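Local coordinates for protein neutral proteinase inhibitor ScNPI (Streptomyces caespitosus, PDB 4HWX) that probably inhibits peptidases of two classes at once, serine proteinases among them, as a secreted homodimeric member of the subtilisin inhibitor (SSI) family, at residues 25-33 and 39-50. Numbering follows the deposited sequence.
Sequences LRATTLSCA and THPAPRAACDAL
Leu30 and Cys32 of strand 25-32 tie helix 43-50 onto one face of the antiparallel sheet of the Streptomyces subtilisin inhibitor fold, the two axes inclined at 71°. Leu30, a branched aliphatic chain suited to fill the angle between strand and helix, buries more surface here than any other residue. With CG anti to the backbone N (chi1 -175°), the branch point sits beside SG of Cys47, over the helix. CD1 rests on Pro43, while CD2 lies against CB of Ala46 and meets CD1 of Leu50 tip to tip at 3.7 Å. Small Ala46 lets the helix come close, and its CB lies over one face of the His40 ring, toward the rim, with CD of Pro41 over the rim of the opposite face. Beside Leu30 the disulfide joins Cys32 SG to Cys47 SG at 2.0 Å, fixing the strand's end to the helix covalently.

Before the helix, Thr29 and Thr39 exchange bonds, threonine suiting both places because each hydroxyl oxygen accepts the other's backbone N-H: Thr29 N donates to Thr39 OG1 (3.0 Å) and Thr39 N to Thr29 OG1 (3.1 Å). His40 N adds a bond to Thr29 O. The imidazole is gripped at both nitrogens, ND1 accepting from Ala42 N and NE2 bonded to Val111 O, which should favour the neutral form protonated at NE2.

A water bridges Ala27 O and Thr39 OG1 where Thr39 packs on Ser31 of the second subunit. The solvent side is looser: exposed Arg44 folds its long chain back to the strand's end, where NH2 bonds Tyr34 O and NH1 donates in the guanidinium plane to Ala33 O, 3.2 Å away.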
ATOM      1  N   LEU A  25      14.141  -2.279  -2.709  1.00 33.28           N
ATOM      2  CA  LEU A  25      14.945  -3.353  -2.119  1.00 33.86           C
ATOM      3  C   LEU A  25      14.062  -4.440  -1.497  1.00 38.09           C
ATOM      4  O   LEU A  25      14.327  -5.627  -1.687  1.00 39.06           O
ATOM      5  CB  LEU A  25      15.922  -2.775  -1.049  1.00 33.12           C
ATOM      6  CG  LEU A  25      16.957  -1.721  -1.538  1.00 37.77           C
ATOM      7  CD1 LEU A  25      17.720  -1.100  -0.349  1.00 37.07           C
ATOM      8  CD2 LEU A  25      17.955  -2.331  -2.532  1.00 42.16           C
ATOM      9  N   ARG A  26      13.040  -4.041  -0.723  1.00 32.85           N
ATOM     10  CA  ARG A  26      12.204  -5.007  -0.027  1.00 32.10           C
ATOM     11  C   ARG A  26      10.885  -4.368   0.360  1.00 32.64           C
ATOM     12  O   ARG A  26      10.780  -3.143   0.413  1.00 30.24           O
ATOM     13  CB  ARG A  26      12.942  -5.593   1.220  1.00 32.43           C
ATOM     14  CG  ARG A  26      13.364  -4.570   2.269  1.00 35.46           C
ATOM     15  CD  ARG A  26      14.314  -5.193   3.285  1.00 43.51           C
ATOM     16  NE  ARG A  26      14.701  -4.219   4.302  1.00 39.24           N
ATOM     17  CZ  ARG A  26      15.702  -3.358   4.171  1.00 42.17           C
ATOM     18  NH1 ARG A  26      16.447  -3.358   3.070  1.00 34.57           N
ATOM     19  NH2 ARG A  26      15.967  -2.489   5.133  1.00 34.43           N
ATOM     20  N   ALA A  27       9.887  -5.197   0.616  1.00 30.24           N
ATOM     21  CA  ALA A  27       8.559  -4.727   0.981  1.00 30.66           C
ATOM     22  C   ALA A  27       7.796  -5.741   1.798  1.00 35.47           C
ATOM     23  O   ALA A  27       8.036  -6.945   1.655  1.00 35.73           O
ATOM     24  CB  ALA A  27       7.760  -4.407  -0.281  1.00 31.18           C
ATOM     25  N   THR A  28       6.828  -5.252   2.623  1.00 30.17           N
ATOM     26  CA  THR A  28       5.908  -6.114   3.371  1.00 30.92           C
ATOM     27  C   THR A  28       4.477  -5.585   3.331  1.00 32.93           C
ATOM     28  O   THR A  28       4.256  -4.379   3.171  1.00 31.22           O
ATOM     29  CB  THR A  28       6.310  -6.297   4.846  1.00 40.03           C
ATOM     30  OG1 THR A  28       6.405  -5.023   5.475  1.00 37.40           O
ATOM     31  CG2 THR A  28       7.586  -7.111   5.030  1.00 40.78           C
ATOM     32  N   THR A  29       3.513  -6.493   3.501  1.00 29.85           N
ATOM     33  CA  THR A  29       2.096  -6.152   3.646  1.00 29.01           C
ATOM     34  C   THR A  29       1.740  -6.289   5.124  1.00 31.57           C
ATOM     35  O   THR A  29       2.378  -7.064   5.851  1.00 30.04           O
ATOM     36  CB  THR A  29       1.178  -7.042   2.811  1.00 33.36           C
ATOM     37  OG1 THR A  29       1.323  -8.390   3.279  1.00 34.64           O
ATOM     38  CG2 THR A  29       1.406  -6.904   1.287  1.00 30.93           C
ATOM     39  N   LEU A  30       0.706  -5.581   5.547  1.00 28.08           N
ATOM     40  CA  LEU A  30       0.219  -5.626   6.923  1.00 28.32           C
ATOM     41  C   LEU A  30      -1.259  -5.279   6.990  1.00 33.80           C
ATOM     42  O   LEU A  30      -1.718  -4.292   6.406  1.00 32.50           O
ATOM     43  CB  LEU A  30       1.018  -4.678   7.827  1.00 27.99           C
ATOM     44  CG  LEU A  30       0.658  -4.734   9.323  1.00 31.85           C
ATOM     45  CD1 LEU A  30       1.115  -6.033   9.950  1.00 31.79           C
ATOM     46  CD2 LEU A  30       1.255  -3.560  10.080  1.00 33.51           C
ATOM     47  N   SER A  31      -2.000  -6.114   7.700  1.00 30.90           N
ATOM     48  CA  SER A  31      -3.411  -5.915   7.944  1.00 33.00           C
ATOM     49  C   SER A  31      -3.614  -5.994   9.432  1.00 36.21           C
ATOM     50  O   SER A  31      -3.016  -6.872  10.057  1.00 35.50           O
ATOM     51  CB  SER A  31      -4.243  -6.957   7.206  1.00 35.98           C
ATOM     52  OG  SER A  31      -5.601  -6.825   7.588  1.00 49.74           O
ATOM     53  N   CYS A  32      -4.376  -5.048  10.013  1.00 35.46           N
ATOM     54  CA  CYS A  32      -4.625  -5.003  11.463  1.00 37.52           C
ATOM     55  C   CYS A  32      -6.117  -5.001  11.733  1.00 44.33           C
ATOM     56  O   CYS A  32      -6.801  -4.022  11.420  1.00 44.58           O
ATOM     57  CB  CYS A  32      -3.940  -3.801  12.118  1.00 37.78           C
ATOM     58  SG  CYS A  32      -2.208  -3.576  11.630  1.00 40.10           S
ATOM     59  N   ALA A  33      -6.615  -6.109  12.317  1.00 43.55           N
ATOM     60  CA  ALA A  33      -8.025  -6.341  12.690  1.00 44.70           C
ATOM     61  C   ALA A  33      -8.075  -7.432  13.789  1.00 49.56           C
ATOM     62  O   ALA A  33      -7.232  -7.376  14.695  1.00 49.53           O
ATOM     63  CB  ALA A  33      -8.828  -6.745  11.450  1.00 45.47           C
ATOM     64  N   THR A  39       2.905 -10.340   5.041  1.00 35.77           N
ATOM     65  CA  THR A  39       4.271 -10.817   4.890  1.00 35.63           C
ATOM     66  C   THR A  39       5.163 -10.161   5.947  1.00 37.94           C
ATOM     67  O   THR A  39       6.308 -10.582   6.112  1.00 37.98           O
ATOM     68  CB  THR A  39       4.774 -10.591   3.468  1.00 41.45           C
ATOM     69  OG1 THR A  39       4.649  -9.202   3.155  1.00 37.05           O
ATOM     70  CG2 THR A  39       4.021 -11.434   2.465  1.00 42.59           C
ATOM     71  N   HIS A  40       4.642  -9.150   6.697  1.00 33.89           N
ATOM     72  CA  HIS A  40       5.419  -8.541   7.773  1.00 32.91           C
ATOM     73  C   HIS A  40       5.821  -9.645   8.791  1.00 36.76           C
ATOM     74  O   HIS A  40       4.973 -10.467   9.136  1.00 37.68           O
ATOM     75  CB  HIS A  40       4.648  -7.391   8.453  1.00 33.39           C
ATOM     76  CG  HIS A  40       5.543  -6.540   9.284  1.00 35.54           C
ATOM     77  ND1 HIS A  40       6.020  -6.980  10.502  1.00 37.19           N
ATOM     78  CD2 HIS A  40       6.071  -5.319   9.020  1.00 36.12           C
ATOM     79  CE1 HIS A  40       6.826  -6.028  10.940  1.00 35.91           C
ATOM     80  NE2 HIS A  40       6.875  -4.998  10.093  1.00 35.69           N
ATOM     81  N   PRO A  41       7.094  -9.732   9.229  1.00 36.86           N
ATOM     82  CA  PRO A  41       7.488 -10.851  10.109  1.00 38.42           C
ATOM     83  C   PRO A  41       7.016 -10.747  11.569  1.00 44.32           C
ATOM     84  O   PRO A  41       7.024 -11.764  12.263  1.00 44.84           O
ATOM     85  CB  PRO A  41       9.010 -10.851  10.026  1.00 40.56           C
ATOM     86  CG  PRO A  41       9.386  -9.493   9.640  1.00 43.93           C
ATOM     87  CD  PRO A  41       8.254  -8.873   8.892  1.00 38.28           C
ATOM     88  N   ALA A  42       6.588  -9.556  12.032  1.00 40.58           N
ATOM     89  CA  ALA A  42       6.076  -9.354  13.410  1.00 39.85           C
ATOM     90  C   ALA A  42       4.772  -8.550  13.290  1.00 41.37           C
ATOM     91  O   ALA A  42       4.760  -7.363  13.617  1.00 39.24           O
ATOM     92  CB  ALA A  42       7.124  -8.633  14.261  1.00 40.27           C
ATOM     93  N   PRO A  43       3.691  -9.140  12.705  1.00 38.62           N
ATOM     94  CA  PRO A  43       2.495  -8.336  12.394  1.00 37.62           C
ATOM     95  C   PRO A  43       1.828  -7.622  13.569  1.00 39.84           C
ATOM     96  O   PRO A  43       1.587  -6.423  13.449  1.00 36.87           O
ATOM     97  CB  PRO A  43       1.533  -9.332  11.757  1.00 39.97           C
ATOM     98  CG  PRO A  43       2.376 -10.444  11.294  1.00 44.94           C
ATOM     99  CD  PRO A  43       3.530 -10.529  12.228  1.00 41.01           C
ATOM    100  N   ARG A  44       1.521  -8.326  14.679  1.00 36.34           N
ATOM    101  CA  ARG A  44       0.852  -7.663  15.804  1.00 35.53           C
ATOM    102  C   ARG A  44       1.700  -6.531  16.385  1.00 37.04           C
ATOM    103  O   ARG A  44       1.159  -5.459  16.648  1.00 36.40           O
ATOM    104  CB  ARG A  44       0.434  -8.655  16.899  1.00 33.02           C
ATOM    105  CG  ARG A  44      -0.485  -8.000  17.941  1.00 33.88           C
ATOM    106  CD  ARG A  44      -1.836  -7.633  17.356  1.00 33.35           C
ATOM    107  NE  ARG A  44      -2.692  -8.815  17.238  1.00 41.75           N
ATOM    108  CZ  ARG A  44      -3.918  -8.802  16.730  1.00 55.90           C
ATOM    109  NH1 ARG A  44      -4.435  -7.677  16.260  1.00 42.75           N
ATOM    110  NH2 ARG A  44      -4.638  -9.916  16.691  1.00 41.35           N
ATOM    111  N   ALA A  45       3.018  -6.752  16.548  1.00 34.57           N
ATOM    112  CA  ALA A  45       3.938  -5.739  17.068  1.00 35.57           C
ATOM    113  C   ALA A  45       3.979  -4.483  16.153  1.00 36.29           C
ATOM    114  O   ALA A  45       3.987  -3.349  16.665  1.00 33.95           O
ATOM    115  CB  ALA A  45       5.330  -6.330  17.233  1.00 37.16           C
ATOM    116  N   ALA A  46       3.959  -4.684  14.810  1.00 32.01           N
ATOM    117  CA  ALA A  46       3.925  -3.581  13.832  1.00 30.97           C
ATOM    118  C   ALA A  46       2.570  -2.824  13.942  1.00 34.77           C
ATOM    119  O   ALA A  46       2.568  -1.597  13.996  1.00 33.14           O
ATOM    120  CB  ALA A  46       4.127  -4.131  12.421  1.00 31.12           C
ATOM    121  N   CYS A  47       1.439  -3.554  14.055  1.00 34.45           N
ATOM    122  CA  CYS A  47       0.098  -2.960  14.235  1.00 35.76           C
ATOM    123  C   CYS A  47       0.051  -2.063  15.472  1.00 37.41           C
ATOM    124  O   CYS A  47      -0.425  -0.929  15.364  1.00 35.21           O
ATOM    125  CB  CYS A  47      -0.970  -4.044  14.313  1.00 37.35           C
ATOM    126  SG  CYS A  47      -1.195  -4.932  12.757  1.00 40.65           S
ATOM    127  N   ASP A  48       0.563  -2.564  16.633  1.00 35.39           N
ATOM    128  CA  ASP A  48       0.654  -1.827  17.908  1.00 35.70           C
ATOM    129  C   ASP A  48       1.481  -0.542  17.713  1.00 37.16           C
ATOM    130  O   ASP A  48       1.089   0.531  18.182  1.00 34.70           O
ATOM    131  CB  ASP A  48       1.325  -2.691  19.009  1.00 38.30           C
ATOM    132  CG  ASP A  48       0.639  -3.975  19.459  1.00 47.18           C
ATOM    133  OD1 ASP A  48      -0.593  -4.057  19.353  1.00 46.35           O
ATOM    134  OD2 ASP A  48       1.354  -4.895  19.946  1.00 52.27           O
ATOM    135  N   ALA A  49       2.644  -0.675  17.034  1.00 34.19           N
ATOM    136  CA  ALA A  49       3.570   0.441  16.768  1.00 34.05           C
ATOM    137  C   ALA A  49       2.889   1.525  15.924  1.00 36.15           C
ATOM    138  O   ALA A  49       2.976   2.707  16.273  1.00 34.94           O
ATOM    139  CB  ALA A  49       4.835  -0.058  16.086  1.00 34.24           C
ATOM    140  N   LEU A  50       2.114   1.117  14.896  1.00 33.01           N
ATOM    141  CA  LEU A  50       1.349   2.056  14.052  1.00 32.76           C
ATOM    142  C   LEU A  50       0.279   2.774  14.860  1.00 37.68           C
ATOM    143  O   LEU A  50       0.145   4.001  14.778  1.00 37.26           O
ATOM    144  CB  LEU A  50       0.699   1.307  12.875  1.00 32.60           C
ATOM    145  CG  LEU A  50       1.640   0.849  11.783  1.00 36.46           C
ATOM    146  CD1 LEU A  50       0.868   0.071  10.728  1.00 36.95           C
ATOM    147  CD2 LEU A  50       2.393   2.034  11.166  1.00 37.39           C
TER
HETATM  148  O   HOH W   1       5.720  -9.002   0.727  1.00 37.58           O